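Local coordinates for actin-related protein 8 (Homo sapiens, PDB 4FO0) that binds ATP with only low basal ATPase activity and, as a proposed core subunit of the INO80 chromatin remodeling complex, takes part in transcriptional regulation, replication and probably DNA repair, at residues C249-G254 with T258-V263; V237-G242 with L505-G510. All coordinates share one frame; numbering follows the deposited sequence.

Contact 1 (C249-G254 with T258-V263). With ATP (adenosine-5'-triphosphate), chain C.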
loop_
_atom_site.group_PDB
_atom_site.type_symbol
_atom_site.label_atom_id
_atom_site.label_comp_id
_atom_site.label_asym_id
_atom_site.label_seq_id
_atom_site.Cartn_x
_atom_site.Cartn_y
_atom_site.Cartn_z
ATOM N N CYS A 249 -10.395 10.675 -11.426
ATOM C CA CYS A 249 -8.974 10.422 -11.270
ATOM C C CYS A 249 -8.779 9.575 -9.997
ATOM O O CYS A 249 -9.280 9.928 -8.922
ATOM C CB CYS A 249 -8.215 11.742 -11.184
ATOM S SG CYS A 249 -6.427 11.571 -10.984
ATOM N N ILE A 250 -8.086 8.444 -10.129
ATOM C CA ILE A 250 -7.849 7.545 -9.000
ATOM C C ILE A 250 -6.410 7.601 -8.549
ATOM O O ILE A 250 -5.489 7.529 -9.368
ATOM C CB ILE A 250 -8.068 6.078 -9.362
ATOM C CG1 ILE A 250 -9.282 5.937 -10.248
ATOM C CG2 ILE A 250 -8.170 5.220 -8.081
ATOM C CD1 ILE A 250 -10.504 6.578 -9.642
ATOM N N VAL A 251 -6.222 7.683 -7.242
ATOM C CA VAL A 251 -4.888 7.654 -6.669
ATOM C C VAL A 251 -4.861 6.552 -5.635
ATOM O O VAL A 251 -5.620 6.595 -4.670
ATOM C CB VAL A 251 -4.535 8.974 -5.971
ATOM C CG1 VAL A 251 -3.131 8.901 -5.435
ATOM C CG2 VAL A 251 -4.694 10.143 -6.927
ATOM N N ASP A 252 -4.015 5.549 -5.835
ATOM C CA ASP A 252 -3.897 4.506 -4.832
ATOM C C ASP A 252 -2.557 4.659 -4.131
ATOM O O ASP A 252 -1.512 4.338 -4.704
ATOM C CB ASP A 252 -4.041 3.120 -5.464
ATOM C CG ASP A 252 -3.973 1.973 -4.426
ATOM O OD1 ASP A 252 -3.309 2.130 -3.372
ATOM O OD2 ASP A 252 -4.583 0.901 -4.671
ATOM N N VAL A 253 -2.580 5.174 -2.904
ATOM C CA VAL A 253 -1.351 5.243 -2.120
ATOM C C VAL A 253 -1.250 4.022 -1.234
ATOM O O VAL A 253 -2.024 3.859 -0.283
ATOM C CB VAL A 253 -1.262 6.496 -1.235
ATOM C CG1 VAL A 253 0.182 6.703 -0.803
ATOM C CG2 VAL A 253 -1.768 7.713 -1.975
ATOM N N GLY A 254 -0.306 3.147 -1.554
ATOM C CA GLY A 254 -0.134 1.940 -0.776
ATOM C C GLY A 254 1.030 2.077 0.171
ATOM O O GLY A 254 1.466 3.182 0.509
ATOM N N THR A 258 2.664 4.146 -5.378
ATOM C CA THR A 258 1.546 5.064 -5.560
ATOM C C THR A 258 1.121 5.102 -7.017
ATOM O O THR A 258 1.938 5.401 -7.879
ATOM C CB THR A 258 1.937 6.469 -5.172
ATOM O OG1 THR A 258 2.228 6.500 -3.775
ATOM C CG2 THR A 258 0.801 7.438 -5.492
ATOM N N SER A 259 -0.149 4.789 -7.287
ATOM C CA SER A 259 -0.676 4.819 -8.644
ATOM C C SER A 259 -1.517 6.050 -8.843
ATOM O O SER A 259 -2.283 6.436 -7.959
ATOM C CB SER A 259 -1.558 3.606 -8.924
ATOM O OG SER A 259 -0.820 2.400 -8.948
ATOM N N VAL A 260 -1.366 6.663 -10.011
ATOM C CA VAL A 260 -2.276 7.695 -10.473
ATOM C C VAL A 260 -2.795 7.316 -11.859
ATOM O O VAL A 260 -2.060 6.757 -12.682
ATOM C CB VAL A 260 -1.586 9.057 -10.566
ATOM C CG1 VAL A 260 -2.621 10.163 -10.721
ATOM C CG2 VAL A 260 -0.771 9.298 -9.326
ATOM N N CYS A 261 -4.067 7.597 -12.115
ATOM C CA CYS A 261 -4.589 7.433 -13.461
ATOM C C CYS A 261 -5.996 7.984 -13.577
ATOM O O CYS A 261 -6.666 8.243 -12.575
ATOM C CB CYS A 261 -4.535 5.972 -13.903
ATOM S SG CYS A 261 -5.889 4.922 -13.298
ATOM N N CYS A 262 -6.434 8.189 -14.808
ATOM C CA CYS A 262 -7.783 8.675 -15.040
ATOM C C CYS A 262 -8.645 7.571 -15.592
ATOM O O CYS A 262 -8.277 6.904 -16.564
ATOM C CB CYS A 262 -7.763 9.872 -15.974
ATOM S SG CYS A 262 -7.010 11.294 -15.193
ATOM N N VAL A 263 -9.787 7.368 -14.952
ATOM C CA VAL A 263 -10.665 6.275 -15.326
ATOM C C VAL A 263 -11.997 6.844 -15.748
ATOM O O VAL A 263 -12.566 7.703 -15.069
ATOM C CB VAL A 263 -10.836 5.269 -14.169
ATOM C CG1 VAL A 263 -12.007 4.333 -14.419
ATOM C CG2 VAL A 263 -9.556 4.485 -13.972
HETATM P PG ATP C . 1.117 -1.341 -2.221
HETATM O O1G ATP C . -0.227 -0.852 -2.687
HETATM O O2G ATP C . 1.577 -2.642 -2.832
HETATM O O3G ATP C . 2.208 -0.293 -2.167
HETATM P PB ATP C . -0.441 -2.300 0.037
HETATM O O1B ATP C . 0.090 -3.347 0.979
HETATM O O2B ATP C . -1.606 -2.545 -0.911
HETATM O O3B ATP C . 0.871 -1.711 -0.683
HETATM P PA ATP C . -2.095 -0.670 1.695
HETATM O O1A ATP C . -2.361 -1.828 2.622
HETATM O O2A ATP C . -3.157 -0.128 0.774
HETATM O O3A ATP C . -0.743 -0.982 0.902
HETATM O "O5'" ATP C . -1.582 0.538 2.604
HETATM C "C5'" ATP C . -0.554 0.257 3.540
HETATM C "C4'" ATP C . -0.037 1.567 4.081
HETATM O "O4'" ATP C . -1.133 2.247 4.675
HETATM C "C3'" ATP C . 1.007 1.387 5.171
HETATM O "O3'" ATP C . 2.138 2.219 4.895
HETATM C "C2'" ATP C . 0.311 1.851 6.427
HETATM O "O2'" ATP C . 1.194 2.448 7.364
HETATM C "C1'" ATP C . -0.644 2.869 5.856
HETATM N N9 ATP C . -1.694 3.206 6.828
HETATM C C8 ATP C . -2.638 2.378 7.297
HETATM N N7 ATP C . -3.434 3.017 8.187
HETATM C C5 ATP C . -2.994 4.277 8.288
HETATM C C6 ATP C . -3.380 5.469 9.058
HETATM N N6 ATP C . -4.438 5.409 9.906
HETATM N N1 ATP C . -2.646 6.599 8.876
HETATM C C2 ATP C . -1.596 6.653 8.034
HETATM N N3 ATP C . -1.186 5.591 7.308
HETATM C C4 ATP C . -1.837 4.402 7.391
#
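Thr258 starts its strand alongside Val253, the two side chains pointing the same way with OG1 3.6 Å from Val253 CG1. The hydroxyl's bond goes elsewhere, to the carbonyl O of Tyr278. A chi1 of -65° puts OG1 opposite the carbonyl carbon and leaves the methyl CG2 to face Val251, 4.2 Å from its CG1. With an alanine in its place, the Tyr278 carbonyl would probably lose its hydroxyl donor and a gap would open beside Val251 and Val253. Ser259 is next, paired with Asp252 through two backbone bonds: Asp252 N to Ser259 O at 2.9 Å, with Ser259 N answering to Asp252 O. Their side chains stand together on the other face of the sheet, CB to CB 4.3 Å. Val260 returns to the face of Thr258, where its CG1 lies 4.1 Å from Cys249 SG and also touches Val251 CG2; helix 480-489 packs against this face. Cys261 closes the second hydrogen-bonded pair. Ile250 N meets Cys261 O at 2.8 Å, almost in line with the carbonyl (C=O...N 171°), and Cys261 N returns a bond to Ile250 O. Beyond it, Cys262 SG rests near Cys249 CB, and Val263 sends CG2 obliquely across Ile250 CG1, next to helix 235-243. This antiparallel hairpin carries the phosphate 2 loop of the actin fold: its tip brings Gly254 CA to within 3.4 Å of ATP O1G, where a CB would collide with that oxygen, and the Asp252 side chain lies about 4 Å from the bound magnesium ion.

Contact 2 (V237-G242 with L505-G510). With ATP (adenosine-5'-triphosphate), chain C.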
loop_
_atom_site.group_PDB
_atom_site.type_symbol
_atom_site.label_atom_id
_atom_site.label_comp_id
_atom_site.label_asym_id
_atom_site.label_seq_id
_atom_site.Cartn_x
_atom_site.Cartn_y
_atom_site.Cartn_z
ATOM N N VAL A 237 -9.560 0.404 -11.913
ATOM C CA VAL A 237 -10.932 0.367 -12.371
ATOM C C VAL A 237 -11.821 -0.173 -11.258
ATOM O O VAL A 237 -12.914 0.351 -11.009
ATOM C CB VAL A 237 -11.088 -0.498 -13.620
ATOM C CG1 VAL A 237 -12.546 -0.595 -13.996
ATOM C CG2 VAL A 237 -10.268 0.064 -14.751
ATOM N N CYS A 238 -11.343 -1.218 -10.586
ATOM C CA CYS A 238 -12.082 -1.792 -9.469
ATOM C C CYS A 238 -12.370 -0.752 -8.395
ATOM O O CYS A 238 -13.475 -0.687 -7.858
ATOM C CB CYS A 238 -11.345 -2.991 -8.894
ATOM S SG CYS A 238 -11.378 -4.427 -10.010
ATOM N N ALA A 239 -11.378 0.073 -8.096
ATOM C CA ALA A 239 -11.575 1.145 -7.142
ATOM C C ALA A 239 -12.774 2.011 -7.525
ATOM O O ALA A 239 -13.557 2.390 -6.654
ATOM C CB ALA A 239 -10.322 1.995 -7.030
ATOM N N THR A 240 -12.908 2.338 -8.815
ATOM C CA THR A 240 -14.031 3.158 -9.276
ATOM C C THR A 240 -15.368 2.461 -9.031
ATOM O O THR A 240 -16.320 3.102 -8.600
ATOM C CB THR A 240 -13.911 3.575 -10.761
ATOM O OG1 THR A 240 -13.949 2.419 -11.604
ATOM C CG2 THR A 240 -12.615 4.324 -10.995
ATOM N N TYR A 241 -15.419 1.151 -9.293
ATOM C CA TYR A 241 -16.590 0.326 -9.008
ATOM C C TYR A 241 -16.967 0.328 -7.534
ATOM O O TYR A 241 -18.133 0.468 -7.179
ATOM C CB TYR A 241 -16.337 -1.125 -9.409
ATOM C CG TYR A 241 -16.214 -1.345 -10.890
ATOM C CD1 TYR A 241 -16.663 -0.391 -11.799
ATOM C CD2 TYR A 241 -15.654 -2.518 -11.387
ATOM C CE1 TYR A 241 -16.548 -0.603 -13.164
ATOM C CE2 TYR A 241 -15.535 -2.735 -12.744
ATOM C CZ TYR A 241 -15.984 -1.777 -13.627
ATOM O OH TYR A 241 -15.861 -2.015 -14.975
ATOM N N GLY A 242 -15.979 0.136 -6.673
ATOM C CA GLY A 242 -16.240 0.033 -5.251
ATOM C C GLY A 242 -16.738 1.338 -4.667
ATOM O O GLY A 242 -17.410 1.350 -3.641
ATOM N N LEU A 505 -10.347 10.678 -6.580
ATOM C CA LEU A 505 -10.576 9.659 -5.568
ATOM C C LEU A 505 -9.251 9.170 -5.004
ATOM O O LEU A 505 -8.324 8.837 -5.753
ATOM C CB LEU A 505 -11.329 8.497 -6.182
ATOM C CG LEU A 505 -11.547 7.292 -5.287
ATOM C CD1 LEU A 505 -12.323 7.714 -4.052
ATOM C CD2 LEU A 505 -12.250 6.184 -6.073
ATOM N N VAL A 506 -9.147 9.148 -3.683
ATOM C CA VAL A 506 -7.924 8.662 -3.059
ATOM C C VAL A 506 -8.129 7.391 -2.247
ATOM O O VAL A 506 -8.909 7.337 -1.289
ATOM C CB VAL A 506 -7.229 9.727 -2.217
ATOM C CG1 VAL A 506 -5.996 9.124 -1.559
ATOM C CG2 VAL A 506 -6.845 10.887 -3.099
ATOM N N VAL A 507 -7.376 6.379 -2.628
ATOM C CA VAL A 507 -7.603 5.037 -2.154
ATOM C C VAL A 507 -6.326 4.393 -1.541
ATOM O O VAL A 507 -5.211 4.915 -1.688
ATOM C CB VAL A 507 -8.207 4.253 -3.318
ATOM C CG1 VAL A 507 -7.321 3.118 -3.742
ATOM C CG2 VAL A 507 -9.622 3.828 -2.989
ATOM N N GLY A 508 -6.496 3.289 -0.816
ATOM C CA GLY A 508 -5.384 2.647 -0.139
ATOM C C GLY A 508 -5.026 3.282 1.200
ATOM O O GLY A 508 -5.603 4.282 1.593
ATOM N N GLY A 509 -4.057 2.711 1.904
ATOM C CA GLY A 509 -3.789 3.117 3.267
ATOM C C GLY A 509 -2.828 4.279 3.387
ATOM O O GLY A 509 -2.841 5.006 4.382
ATOM N N GLY A 510 -2.002 4.452 2.362
ATOM C CA GLY A 510 -0.851 5.339 2.430
ATOM C C GLY A 510 -1.169 6.782 2.773
ATOM O O GLY A 510 -0.340 7.474 3.344
HETATM P PG ATP C . 1.117 -1.341 -2.221
HETATM O O1G ATP C . -0.227 -0.852 -2.687
HETATM O O2G ATP C . 1.577 -2.642 -2.832
HETATM O O3G ATP C . 2.208 -0.293 -2.167
HETATM P PB ATP C . -0.441 -2.300 0.037
HETATM O O1B ATP C . 0.090 -3.347 0.979
HETATM O O2B ATP C . -1.606 -2.545 -0.911
HETATM O O3B ATP C . 0.871 -1.711 -0.683
HETATM P PA ATP C . -2.095 -0.670 1.695
HETATM O O1A ATP C . -2.361 -1.828 2.622
HETATM O O2A ATP C . -3.157 -0.128 0.774
HETATM O O3A ATP C . -0.743 -0.982 0.902
HETATM O "O5'" ATP C . -1.582 0.538 2.604
HETATM C "C5'" ATP C . -0.554 0.257 3.540
HETATM C "C4'" ATP C . -0.037 1.567 4.081
HETATM O "O4'" ATP C . -1.133 2.247 4.675
HETATM C "C3'" ATP C . 1.007 1.387 5.171
HETATM O "O3'" ATP C . 2.138 2.219 4.895
HETATM C "C2'" ATP C . 0.311 1.851 6.427
HETATM O "O2'" ATP C . 1.194 2.448 7.364
HETATM C "C1'" ATP C . -0.644 2.869 5.856
HETATM N N9 ATP C . -1.694 3.206 6.828
HETATM C C8 ATP C . -2.638 2.378 7.297
HETATM N N7 ATP C . -3.434 3.017 8.187
HETATM C C5 ATP C . -2.994 4.277 8.288
HETATM C C6 ATP C . -3.380 5.469 9.058
HETATM N N6 ATP C . -4.438 5.409 9.906
HETATM N N1 ATP C . -2.646 6.599 8.876
HETATM C C2 ATP C . -1.596 6.653 8.034
HETATM N N3 ATP C . -1.186 5.591 7.308
HETATM C C4 ATP C . -1.837 4.402 7.391
#
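Leu505 reaches from its strand toward the Ala239 turn of helix 235-243, and its branches can be followed outward one by one. CB lies 4.0 Å from Ile250 CD1 on the neighbouring strand. CG is carried anti to the backbone N (chi1 175°), which swings the fork toward the helix. Of its two methyls, CD2 makes the contact: it comes to 4.1 Å from Ala239 O, while also lying 4.0 Å from Ile250 CD1. That carbonyl O has a polar partner of its own in Ser243 OG, so the leucine methyl only leans on an oxygen that is already bonded. Two residues on, Val507 points to the same helix, and its CG2 meets the methyl of Ala239 at 4.5 Å, a loose touch. Ala239 is thus shared, its CB turned to Val507 and its carbonyl O to Leu505. Ile553 of helix 553-563 adds to the cover of Val507.

Past the strand the chain turns into three glycines at the nucleotide, the adenosine motif of actin-like proteins. Gly509 N donates to ATP O2A at 3.2 Å, with a weak hydrogen bond to O5'. A CB on Gly509 would strike O4' of the ribose, and one on Gly508 would press against the carbonyl O of Val507. Between helix and strand everything rests on methyl groups and one carbonyl, burying just 107 Å². The chemistry implies a mostly apolar fit without directional bonds; 505-510 makes its directed bonds through the backbone, among them those of Leu505 and Val507 to strand 247-253 and of Gly509 N to the nucleotide.

How the contacts relate
The two contacts lie close together, their centres about 7 Å apart, and both reach the same mixed sheet, in which strands 247-253 and 503-507 are neighbours, with helix 235-243 packed on it. Along the chain, helix 235-243 comes first, then the hairpin of 247-253 and 258-264; strand 503-507 returns some 240 residues later, parallel to 247-253. Cys249 O with Leu505 N and Val251 O with Val507 N, each 2.7 Å, are probable hydrogen bonds joining the contacts, while Thr240 CG2 packs on Ile250 and Val263 from the helix. Both strands end at ATP: contact 1 supplies a loop at the gamma phosphate, contact 2 one at the alpha phosphate and ribose, so sequence-distant segments form one nucleotide site.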